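Local structure of heme-binding protein HutZ (Vibrio cholerae, 3TGV) at residues Arg14-Ala20 against Ser63-Asp69; Tyr42-His48 against Asp121-Leu127. The protein binds heme with high efficiency and probably degrades it oxidatively to biliverdin, releasing the iron, as a heme oxygenase of the HugZ/HutZ family. The protein carries 1 engineered substitution. The contacts are given in a common frame with arbitrary orientation. Numbering follows the deposited sequence.

How the contacts relate
From the N terminus, the chain leaves helix 3-13 and enters Arg14-Ala20, the first half of contact 1; strand 28-38 then leads into Tyr42-His48, the first half of contact 2. Only afterwards does Ser63-Asp69 return to close contact 1, and Asp121-Leu127, beyond strand 81-91 and helix 96-109, closes contact 2. The two loops therefore cross. Strands 28-38 and 81-91 link the two pairs, so that six antiparallel strands curl round into a barrel. Its apolar filling brings the contacts together, with Ile64 CD1 3.7 Å from Leu127 CD1 and Leu17 CD1 4.1 Å from Val44 CG1. Outside, contact 1 faces the second subunit and contact 2 faces helix 96-109.

Contact 1. Residues Arg14-Ala20 against Ser63-Asp69; sequences RKTLQLA and SIMMIED
Strands 16-20 and 63-67 run antiparallel, their axes 4.6 Å apart at 146°. Gln18/Met65 and Ala20/Ser63 are hydrogen-bonded pairs flanking the non-hydrogen-bonded Leu19/Ile64. Two hydrogen bonds join each hydrogen-bonded pair: Gln18 N to Met65 O 2.7 Å, Met65 N to Gln18 O 2.8 Å, Ala20 N to Ser63 O 2.9 Å, Ser63 N to Ala20 O 3.0 Å. Toward Thr16, N-terminal of Leu17, the strands splay and water 1 fills the gap, accepting from Ile67 N (2.9 Å) and lying 2.7 Å from Thr16 O and 3.1 Å from Gln18 OE1. In this FMN-binding-type split barrel, branched Leu17 (m,t) and Ile64 (m,t) fill the interior, Leu17 CD2 being 3.9 Å from Ile64 CG2 and Met66 CE. The other face carries Gln18; there Ala20, Ser63 and Met65 meet the second subunit, Ser63 OG bonding its Val30 N. Arg14 (m,m,p) reaches across: NH1 donates to Ile67 O (2.8 Å) and salt-bridges Asp69 OD1 (3.2 Å), which accepts from Glu70 N of the second subunit.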
ATOM      1  N   ARG A  14      13.557   6.203   0.635  1.00 28.31           N
ATOM      2  CA  ARG A  14      12.199   5.962   0.164  1.00 30.77           C
ATOM      3  C   ARG A  14      11.518   7.287  -0.153  1.00 30.85           C
ATOM      4  O   ARG A  14      11.594   8.232   0.624  1.00 28.15           O
ATOM      5  CB  ARG A  14      11.405   5.166   1.197  1.00 28.19           C
ATOM      6  CG  ARG A  14      11.997   3.796   1.510  1.00 29.05           C
ATOM      7  CD  ARG A  14      11.527   2.738   0.526  1.00 30.00           C
ATOM      8  NE  ARG A  14      12.325   2.715  -0.691  1.00 29.28           N
ATOM      9  CZ  ARG A  14      11.914   2.215  -1.851  1.00 35.28           C
ATOM     10  NH1 ARG A  14      10.690   1.710  -1.977  1.00 32.35           N
ATOM     11  NH2 ARG A  14      12.725   2.242  -2.900  1.00 39.90           N
ATOM     12  N   LYS A  15      10.862   7.358  -1.307  1.00 29.94           N
ATOM     13  CA  LYS A  15      10.268   8.602  -1.760  1.00 28.86           C
ATOM     14  C   LYS A  15       8.741   8.580  -1.694  1.00 26.13           C
ATOM     15  O   LYS A  15       8.095   9.612  -1.870  1.00 27.88           O
ATOM     16  CB  LYS A  15      10.728   8.903  -3.191  1.00 33.98           C
ATOM     17  CG  LYS A  15      12.252   8.902  -3.335  1.00 32.79           C
ATOM     18  CD  LYS A  15      12.809  10.317  -3.400  1.00 40.55           C
ATOM     19  CE  LYS A  15      14.246  10.382  -2.906  1.00 46.20           C
ATOM     20  NZ  LYS A  15      15.143   9.442  -3.632  1.00 58.72           N
ATOM     21  N   THR A  16       8.167   7.411  -1.445  1.00 23.52           N
ATOM     22  CA  THR A  16       6.716   7.255  -1.485  1.00 25.30           C
ATOM     23  C   THR A  16       6.143   6.602  -0.224  1.00 25.22           C
ATOM     24  O   THR A  16       6.778   5.746   0.406  1.00 24.41           O
ATOM     25  CB  THR A  16       6.280   6.415  -2.711  1.00 25.57           C
ATOM     26  OG1 THR A  16       6.846   6.975  -3.909  1.00 31.43           O
ATOM     27  CG2 THR A  16       4.780   6.427  -2.845  1.00 34.95           C
ATOM     28  N   LEU A  17       4.938   7.030   0.133  1.00 22.84           N
ATOM     29  CA  LEU A  17       4.144   6.388   1.165  1.00 22.64           C
ATOM     30  C   LEU A  17       3.019   5.594   0.524  1.00 27.59           C
ATOM     31  O   LEU A  17       2.394   6.047  -0.456  1.00 24.66           O
ATOM     32  CB  LEU A  17       3.520   7.442   2.086  1.00 24.39           C
ATOM     33  CG  LEU A  17       4.443   8.430   2.796  1.00 22.48           C
ATOM     34  CD1 LEU A  17       3.641   9.394   3.692  1.00 22.93           C
ATOM     35  CD2 LEU A  17       5.497   7.659   3.596  1.00 26.54           C
ATOM     36  N   GLN A  18       2.749   4.419   1.071  1.00 22.23           N
ATOM     37  CA  GLN A  18       1.507   3.734   0.756  1.00 24.24           C
ATOM     38  C   GLN A  18       0.493   4.086   1.832  1.00 24.11           C
ATOM     39  O   GLN A  18       0.815   4.080   3.034  1.00 21.88           O
ATOM     40  CB  GLN A  18       1.697   2.217   0.672  1.00 24.97           C
ATOM     41  CG  GLN A  18       3.057   1.774   0.145  1.00 28.23           C
ATOM     42  CD  GLN A  18       3.392   2.333  -1.211  1.00 34.26           C
ATOM     43  OE1 GLN A  18       4.464   2.912  -1.420  1.00 34.64           O
ATOM     44  NE2 GLN A  18       2.485   2.147  -2.158  1.00 34.77           N
ATOM     45  N   LEU A  19      -0.734   4.369   1.406  1.00 21.17           N
ATOM     46  CA  LEU A  19      -1.765   4.888   2.299  1.00 24.27           C
ATOM     47  C   LEU A  19      -3.034   4.045   2.290  1.00 24.55           C
ATOM     48  O   LEU A  19      -3.504   3.626   1.234  1.00 23.12           O
ATOM     49  CB  LEU A  19      -2.130   6.320   1.906  1.00 23.82           C
ATOM     50  CG  LEU A  19      -0.975   7.260   1.586  1.00 22.68           C
ATOM     51  CD1 LEU A  19      -1.477   8.543   0.920  1.00 27.78           C
ATOM     52  CD2 LEU A  19      -0.167   7.556   2.851  1.00 24.68           C
ATOM     53  N   ALA A  20      -3.581   3.804   3.477  1.00 22.55           N
ATOM     54  CA  ALA A  20      -4.926   3.273   3.604  1.00 21.05           C
ATOM     55  C   ALA A  20      -5.826   4.361   4.184  1.00 25.06           C
ATOM     56  O   ALA A  20      -5.614   4.812   5.310  1.00 23.05           O
ATOM     57  CB  ALA A  20      -4.943   2.028   4.480  1.00 18.50           C
ATOM     58  N   SER A  63      -3.714   5.009   7.617  1.00 23.78           N
ATOM     59  CA  SER A  63      -2.652   4.088   7.969  1.00 25.73           C
ATOM     60  C   SER A  63      -1.561   4.252   6.905  1.00 24.74           C
ATOM     61  O   SER A  63      -1.844   4.222   5.703  1.00 22.26           O
ATOM     62  CB  SER A  63      -3.186   2.653   8.063  1.00 23.18           C
ATOM     63  OG  SER A  63      -2.166   1.716   8.381  1.00 24.59           O
ATOM     64  N   ILE A  64      -0.323   4.471   7.348  1.00 21.50           N
ATOM     65  CA  ILE A  64       0.788   4.788   6.444  1.00 23.41           C
ATOM     66  C   ILE A  64       1.862   3.697   6.429  1.00 25.68           C
ATOM     67  O   ILE A  64       2.210   3.133   7.473  1.00 22.85           O
ATOM     68  CB  ILE A  64       1.458   6.104   6.859  1.00 26.08           C
ATOM     69  CG1 ILE A  64       0.481   7.270   6.692  1.00 26.24           C
ATOM     70  CG2 ILE A  64       2.740   6.339   6.053  1.00 22.63           C
ATOM     71  CD1 ILE A  64       0.903   8.521   7.420  1.00 28.90           C
ATOM     72  N   MET A  65       2.383   3.390   5.250  1.00 21.40           N
ATOM     73  CA  MET A  65       3.467   2.417   5.136  1.00 23.82           C
ATOM     74  C   MET A  65       4.541   2.872   4.158  1.00 26.84           C
ATOM     75  O   MET A  65       4.247   3.328   3.044  1.00 24.15           O
ATOM     76  CB  MET A  65       2.931   1.041   4.730  1.00 23.60           C
ATOM     77  CG  MET A  65       4.015   0.003   4.508  1.00 30.15           C
ATOM     78  SD  MET A  65       3.377  -1.669   4.245  1.00 31.86           S
ATOM     79  CE  MET A  65       2.444  -1.412   2.742  1.00 28.42           C
ATOM     80  N   MET A  66       5.784   2.755   4.596  1.00 22.32           N
ATOM     81  CA  MET A  66       6.945   3.015   3.765  1.00 24.78           C
ATOM     82  C   MET A  66       7.627   1.652   3.600  1.00 25.68           C
ATOM     83  O   MET A  66       7.967   0.999   4.592  1.00 23.58           O
ATOM     84  CB  MET A  66       7.839   4.019   4.496  1.00 26.54           C
ATOM     85  CG  MET A  66       9.001   4.603   3.725  1.00 29.86           C
ATOM     86  SD  MET A  66      10.005   5.669   4.810  1.00 33.93           S
ATOM     87  CE  MET A  66       8.756   6.756   5.462  1.00 19.63           C
ATOM     88  N   ILE A  67       7.795   1.197   2.362  1.00 21.34           N
ATOM     89  CA  ILE A  67       8.205  -0.187   2.113  1.00 25.12           C
ATOM     90  C   ILE A  67       9.234  -0.355   0.986  1.00 26.74           C
ATOM     91  O   ILE A  67       9.201   0.374  -0.019  1.00 26.11           O
ATOM     92  CB  ILE A  67       6.962  -1.078   1.821  1.00 24.22           C
ATOM     93  CG1 ILE A  67       7.372  -2.544   1.706  1.00 26.02           C
ATOM     94  CG2 ILE A  67       6.207  -0.582   0.559  1.00 23.49           C
ATOM     95  CD1 ILE A  67       6.214  -3.500   1.866  1.00 25.20           C
ATOM     96  N   GLU A  68      10.156  -1.305   1.145  1.00 25.11           N
ATOM     97  CA  GLU A  68      11.154  -1.529   0.105  1.00 26.99           C
ATOM     98  C   GLU A  68      10.479  -2.179  -1.097  1.00 26.53           C
ATOM     99  O   GLU A  68       9.414  -2.772  -0.963  1.00 27.32           O
ATOM    100  CB  GLU A  68      12.314  -2.405   0.595  1.00 23.99           C
ATOM    101  CG  GLU A  68      11.991  -3.878   0.675  1.00 27.18           C
ATOM    102  CD  GLU A  68      13.156  -4.706   1.224  1.00 29.67           C
ATOM    103  OE1 GLU A  68      14.330  -4.329   1.023  1.00 34.31           O
ATOM    104  OE2 GLU A  68      12.886  -5.735   1.851  1.00 29.44           O
ATOM    105  N   ASP A  69      11.107  -2.078  -2.261  1.00 28.35           N
ATOM    106  CA  ASP A  69      10.520  -2.559  -3.508  1.00 26.84           C
ATOM    107  C   ASP A  69      10.451  -4.080  -3.546  1.00 30.97           C
ATOM    108  O   ASP A  69      11.272  -4.746  -2.929  1.00 25.98           O
ATOM    109  CB  ASP A  69      11.348  -2.064  -4.693  1.00 31.41           C
ATOM    110  CG  ASP A  69      11.148  -0.585  -4.967  1.00 35.06           C
ATOM    111  OD1 ASP A  69      10.072  -0.057  -4.609  1.00 33.06           O
ATOM    112  OD2 ASP A  69      12.057   0.046  -5.551  1.00 33.12           O
TER
HETATM  113  O   HOH W   1       7.034   3.019   0.302  1.00 27.38           O

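Contact 2. Residues Tyr42-His48 against Asp121-Leu127; sequences YFVLISH and DFMLFRL
Phe122 (chi1 -87°) lays one ring face over the CB of Ser47, 4.0 Å from the ring centroid and 17° off its normal, a CH-pi contact that the small serine leaves room for. Phe122 CD2 is 4.1 Å from Leu45 CG. These residues belong to strands 42-47 and 122-127, antiparallel, with axes 4.4 Å apart at 151°. Tyr42/Leu127, Val44/Phe125 and Ile46/Met123 are hydrogen-bonded pairs, each with two bonds: Tyr42 N to Leu127 O 2.9 Å, Leu127 N to Tyr42 O 2.7 Å; Val44 N to Phe125 O 3.2 Å, Phe125 N to Val44 O 3.0 Å; Ile46 N to Met123 O 3.0 Å, Met123 N to Ile46 O 2.8 Å. His48 N to Asp121 O (2.6 Å) ends the series, and Met123 SD sits at the edge of the His48 ring, 4.8 Å from its centroid. Phe43, Leu45 (t,p) and Leu124 (t,p) give an apolar face to helix 96-109; Phe43 CB meets Leu124 CD1 at 4.0 Å. On the other face, Ile46 CG1 and Phe125 CD2 (3.9 Å) pack beneath helix 51-58, while beta-branched Val44 and CG-branched Leu127 point into the core. The pair forms part of the wall of the FMN-binding-type split barrel.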
ATOM      1  N   TYR A  42       4.502  14.297   8.193  1.00 30.33           N
ATOM      2  CA  TYR A  42       4.679  13.853   6.817  1.00 31.04           C
ATOM      3  C   TYR A  42       3.705  14.603   5.910  1.00 29.99           C
ATOM      4  O   TYR A  42       2.581  14.898   6.307  1.00 32.90           O
ATOM      5  CB  TYR A  42       4.458  12.347   6.703  1.00 29.85           C
ATOM      6  CG  TYR A  42       5.496  11.496   7.415  1.00 32.02           C
ATOM      7  CD1 TYR A  42       6.484  10.829   6.700  1.00 31.04           C
ATOM      8  CD2 TYR A  42       5.485  11.362   8.792  1.00 28.88           C
ATOM      9  CE1 TYR A  42       7.431  10.041   7.336  1.00 33.02           C
ATOM     10  CE2 TYR A  42       6.437  10.578   9.444  1.00 33.83           C
ATOM     11  CZ  TYR A  42       7.407   9.924   8.708  1.00 35.60           C
ATOM     12  OH  TYR A  42       8.350   9.141   9.346  1.00 40.59           O
ATOM     13  N   PHE A  43       4.131  14.914   4.695  1.00 30.28           N
ATOM     14  CA  PHE A  43       3.282  15.681   3.792  1.00 33.29           C
ATOM     15  C   PHE A  43       3.133  15.018   2.437  1.00 29.74           C
ATOM     16  O   PHE A  43       4.112  14.575   1.839  1.00 31.85           O
ATOM     17  CB  PHE A  43       3.814  17.104   3.625  1.00 30.95           C
ATOM     18  CG  PHE A  43       3.796  17.901   4.896  1.00 35.84           C
ATOM     19  CD1 PHE A  43       2.775  18.809   5.147  1.00 36.21           C
ATOM     20  CD2 PHE A  43       4.798  17.738   5.847  1.00 33.58           C
ATOM     21  CE1 PHE A  43       2.759  19.541   6.326  1.00 39.79           C
ATOM     22  CE2 PHE A  43       4.787  18.461   7.017  1.00 34.10           C
ATOM     23  CZ  PHE A  43       3.770  19.361   7.262  1.00 36.50           C
ATOM     24  N   VAL A  44       1.895  14.958   1.960  1.00 27.86           N
ATOM     25  CA  VAL A  44       1.625  14.490   0.605  1.00 30.12           C
ATOM     26  C   VAL A  44       0.817  15.529  -0.161  1.00 33.39           C
ATOM     27  O   VAL A  44      -0.006  16.234   0.423  1.00 30.90           O
ATOM     28  CB  VAL A  44       0.858  13.164   0.609  1.00 31.65           C
ATOM     29  CG1 VAL A  44       1.714  12.065   1.246  1.00 27.65           C
ATOM     30  CG2 VAL A  44      -0.474  13.325   1.338  1.00 28.78           C
ATOM     31  N   LEU A  45       1.063  15.609  -1.465  1.00 32.29           N
ATOM     32  CA  LEU A  45       0.389  16.560  -2.346  1.00 31.94           C
ATOM     33  C   LEU A  45      -0.420  15.775  -3.368  1.00 32.69           C
ATOM     34  O   LEU A  45       0.132  15.258  -4.335  1.00 30.56           O
ATOM     35  CB  LEU A  45       1.413  17.443  -3.060  1.00 33.05           C
ATOM     36  CG  LEU A  45       0.871  18.535  -3.996  1.00 34.69           C
ATOM     37  CD1 LEU A  45      -0.001  19.512  -3.222  1.00 33.00           C
ATOM     38  CD2 LEU A  45       1.997  19.267  -4.708  1.00 34.35           C
ATOM     39  N   ILE A  46      -1.729  15.697  -3.151  1.00 29.86           N
ATOM     40  CA  ILE A  46      -2.565  14.754  -3.877  1.00 29.09           C
ATOM     41  C   ILE A  46      -3.824  15.392  -4.488  1.00 34.62           C
ATOM     42  O   ILE A  46      -4.237  16.492  -4.110  1.00 33.69           O
ATOM     43  CB  ILE A  46      -2.974  13.568  -2.976  1.00 25.74           C
ATOM     44  CG1 ILE A  46      -3.757  14.071  -1.766  1.00 29.37           C
ATOM     45  CG2 ILE A  46      -1.748  12.794  -2.547  1.00 28.31           C
ATOM     46  CD1 ILE A  46      -4.363  12.959  -0.909  1.00 31.38           C
ATOM     47  N   SER A  47      -4.439  14.672  -5.416  1.00 31.65           N
ATOM     48  CA  SER A  47      -5.542  15.209  -6.202  1.00 34.56           C
ATOM     49  C   SER A  47      -6.918  14.915  -5.611  1.00 31.00           C
ATOM     50  O   SER A  47      -7.253  13.768  -5.328  1.00 30.28           O
ATOM     51  CB  SER A  47      -5.454  14.679  -7.635  1.00 34.74           C
ATOM     52  OG  SER A  47      -6.496  15.191  -8.445  1.00 34.14           O
ATOM     53  N   HIS A  48      -7.720  15.967  -5.456  1.00 37.78           N
ATOM     54  CA  HIS A  48      -9.099  15.839  -4.994  1.00 36.05           C
ATOM     55  C   HIS A  48      -9.930  14.969  -5.932  1.00 35.58           C
ATOM     56  O   HIS A  48     -10.973  14.436  -5.543  1.00 36.59           O
ATOM     57  CB  HIS A  48      -9.744  17.218  -4.848  1.00 38.72           C
ATOM     58  CG  HIS A  48     -11.114  17.180  -4.246  1.00 39.36           C
ATOM     59  ND1 HIS A  48     -12.264  17.191  -5.012  1.00 40.62           N
ATOM     60  CD2 HIS A  48     -11.520  17.114  -2.957  1.00 39.06           C
ATOM     61  CE1 HIS A  48     -13.318  17.139  -4.213  1.00 42.38           C
ATOM     62  NE2 HIS A  48     -12.891  17.092  -2.963  1.00 42.69           N
ATOM     63  N   ASP A 121      -7.183  21.258  -7.789  1.00 43.17           N
ATOM     64  CA  ASP A 121      -7.533  19.976  -7.173  1.00 48.49           C
ATOM     65  C   ASP A 121      -6.382  19.328  -6.394  1.00 39.74           C
ATOM     66  O   ASP A 121      -6.592  18.348  -5.688  1.00 42.43           O
ATOM     67  CB  ASP A 121      -8.221  18.980  -8.130  1.00 45.31           C
ATOM     68  CG  ASP A 121      -7.606  18.953  -9.501  1.00 51.13           C
ATOM     69  OD1 ASP A 121      -6.424  18.577  -9.621  1.00 52.87           O
ATOM     70  OD2 ASP A 121      -8.325  19.284 -10.464  1.00 50.06           O
ATOM     71  N   PHE A 122      -5.178  19.879  -6.493  1.00 37.81           N
ATOM     72  CA  PHE A 122      -4.083  19.335  -5.694  1.00 37.05           C
ATOM     73  C   PHE A 122      -4.012  19.960  -4.323  1.00 37.95           C
ATOM     74  O   PHE A 122      -3.761  21.153  -4.182  1.00 39.82           O
ATOM     75  CB  PHE A 122      -2.746  19.404  -6.419  1.00 34.06           C
ATOM     76  CG  PHE A 122      -2.487  18.213  -7.285  1.00 35.00           C
ATOM     77  CD1 PHE A 122      -2.947  18.181  -8.587  1.00 37.28           C
ATOM     78  CD2 PHE A 122      -1.813  17.107  -6.784  1.00 35.14           C
ATOM     79  CE1 PHE A 122      -2.726  17.080  -9.388  1.00 36.68           C
ATOM     80  CE2 PHE A 122      -1.585  16.000  -7.578  1.00 36.50           C
ATOM     81  CZ  PHE A 122      -2.042  15.986  -8.883  1.00 36.07           C
ATOM     82  N   MET A 123      -4.254  19.127  -3.318  1.00 35.94           N
ATOM     83  CA  MET A 123      -4.334  19.555  -1.936  1.00 36.62           C
ATOM     84  C   MET A 123      -3.114  19.047  -1.180  1.00 35.10           C
ATOM     85  O   MET A 123      -2.596  17.972  -1.480  1.00 33.42           O
ATOM     86  CB  MET A 123      -5.596  18.979  -1.298  1.00 35.18           C
ATOM     87  CG  MET A 123      -6.850  19.192  -2.111  1.00 43.93           C
ATOM     88  SD  MET A 123      -8.246  18.284  -1.426  1.00 43.86           S
ATOM     89  CE  MET A 123      -9.454  19.609  -1.312  1.00 53.67           C
ATOM     90  N   LEU A 124      -2.665  19.815  -0.195  1.00 36.03           N
ATOM     91  CA  LEU A 124      -1.531  19.406   0.626  1.00 35.21           C
ATOM     92  C   LEU A 124      -2.010  18.946   1.995  1.00 35.41           C
ATOM     93  O   LEU A 124      -2.613  19.718   2.740  1.00 38.80           O
ATOM     94  CB  LEU A 124      -0.546  20.566   0.768  1.00 37.07           C
ATOM     95  CG  LEU A 124       0.669  20.382   1.678  1.00 38.74           C
ATOM     96  CD1 LEU A 124       1.582  19.274   1.162  1.00 32.65           C
ATOM     97  CD2 LEU A 124       1.422  21.694   1.780  1.00 39.77           C
ATOM     98  N   PHE A 125      -1.753  17.686   2.327  1.00 32.51           N
ATOM     99  CA  PHE A 125      -2.165  17.157   3.623  1.00 32.44           C
ATOM    100  C   PHE A 125      -0.971  16.941   4.540  1.00 30.97           C
ATOM    101  O   PHE A 125       0.025  16.354   4.133  1.00 29.52           O
ATOM    102  CB  PHE A 125      -2.933  15.837   3.474  1.00 31.52           C
ATOM    103  CG  PHE A 125      -4.317  15.991   2.896  1.00 33.30           C
ATOM    104  CD1 PHE A 125      -5.422  16.098   3.727  1.00 31.87           C
ATOM    105  CD2 PHE A 125      -4.508  16.019   1.530  1.00 29.49           C
ATOM    106  CE1 PHE A 125      -6.694  16.236   3.203  1.00 33.74           C
ATOM    107  CE2 PHE A 125      -5.775  16.159   1.002  1.00 32.91           C
ATOM    108  CZ  PHE A 125      -6.869  16.270   1.840  1.00 34.31           C
ATOM    109  N   ARG A 126      -1.082  17.427   5.771  1.00 29.69           N
ATOM    110  CA  ARG A 126      -0.129  17.075   6.823  1.00 35.81           C
ATOM    111  C   ARG A 126      -0.583  15.818   7.552  1.00 30.34           C
ATOM    112  O   ARG A 126      -1.736  15.714   7.963  1.00 34.87           O
ATOM    113  CB  ARG A 126       0.026  18.212   7.833  1.00 38.31           C
ATOM    114  CG  ARG A 126       0.492  17.711   9.183  1.00 41.32           C
ATOM    115  CD  ARG A 126       1.319  18.719   9.954  1.00 44.75           C
ATOM    116  NE  ARG A 126       0.511  19.766  10.561  1.00 51.63           N
ATOM    117  CZ  ARG A 126       0.824  20.374  11.702  1.00 55.31           C
ATOM    118  NH1 ARG A 126       1.925  20.027  12.365  1.00 49.95           N
ATOM    119  NH2 ARG A 126       0.035  21.327  12.184  1.00 54.32           N
ATOM    120  N   LEU A 127       0.321  14.859   7.714  1.00 31.84           N
ATOM    121  CA  LEU A 127      -0.018  13.622   8.401  1.00 29.08           C
ATOM    122  C   LEU A 127       0.846  13.466   9.637  1.00 30.47           C
ATOM    123  O   LEU A 127       2.071  13.443   9.538  1.00 27.77           O
ATOM    124  CB  LEU A 127       0.199  12.430   7.478  1.00 28.62           C
ATOM    125  CG  LEU A 127      -0.277  12.622   6.046  1.00 28.26           C
ATOM    126  CD1 LEU A 127       0.108  11.405   5.239  1.00 29.09           C
ATOM    127  CD2 LEU A 127      -1.772  12.850   6.008  1.00 29.30           C
TER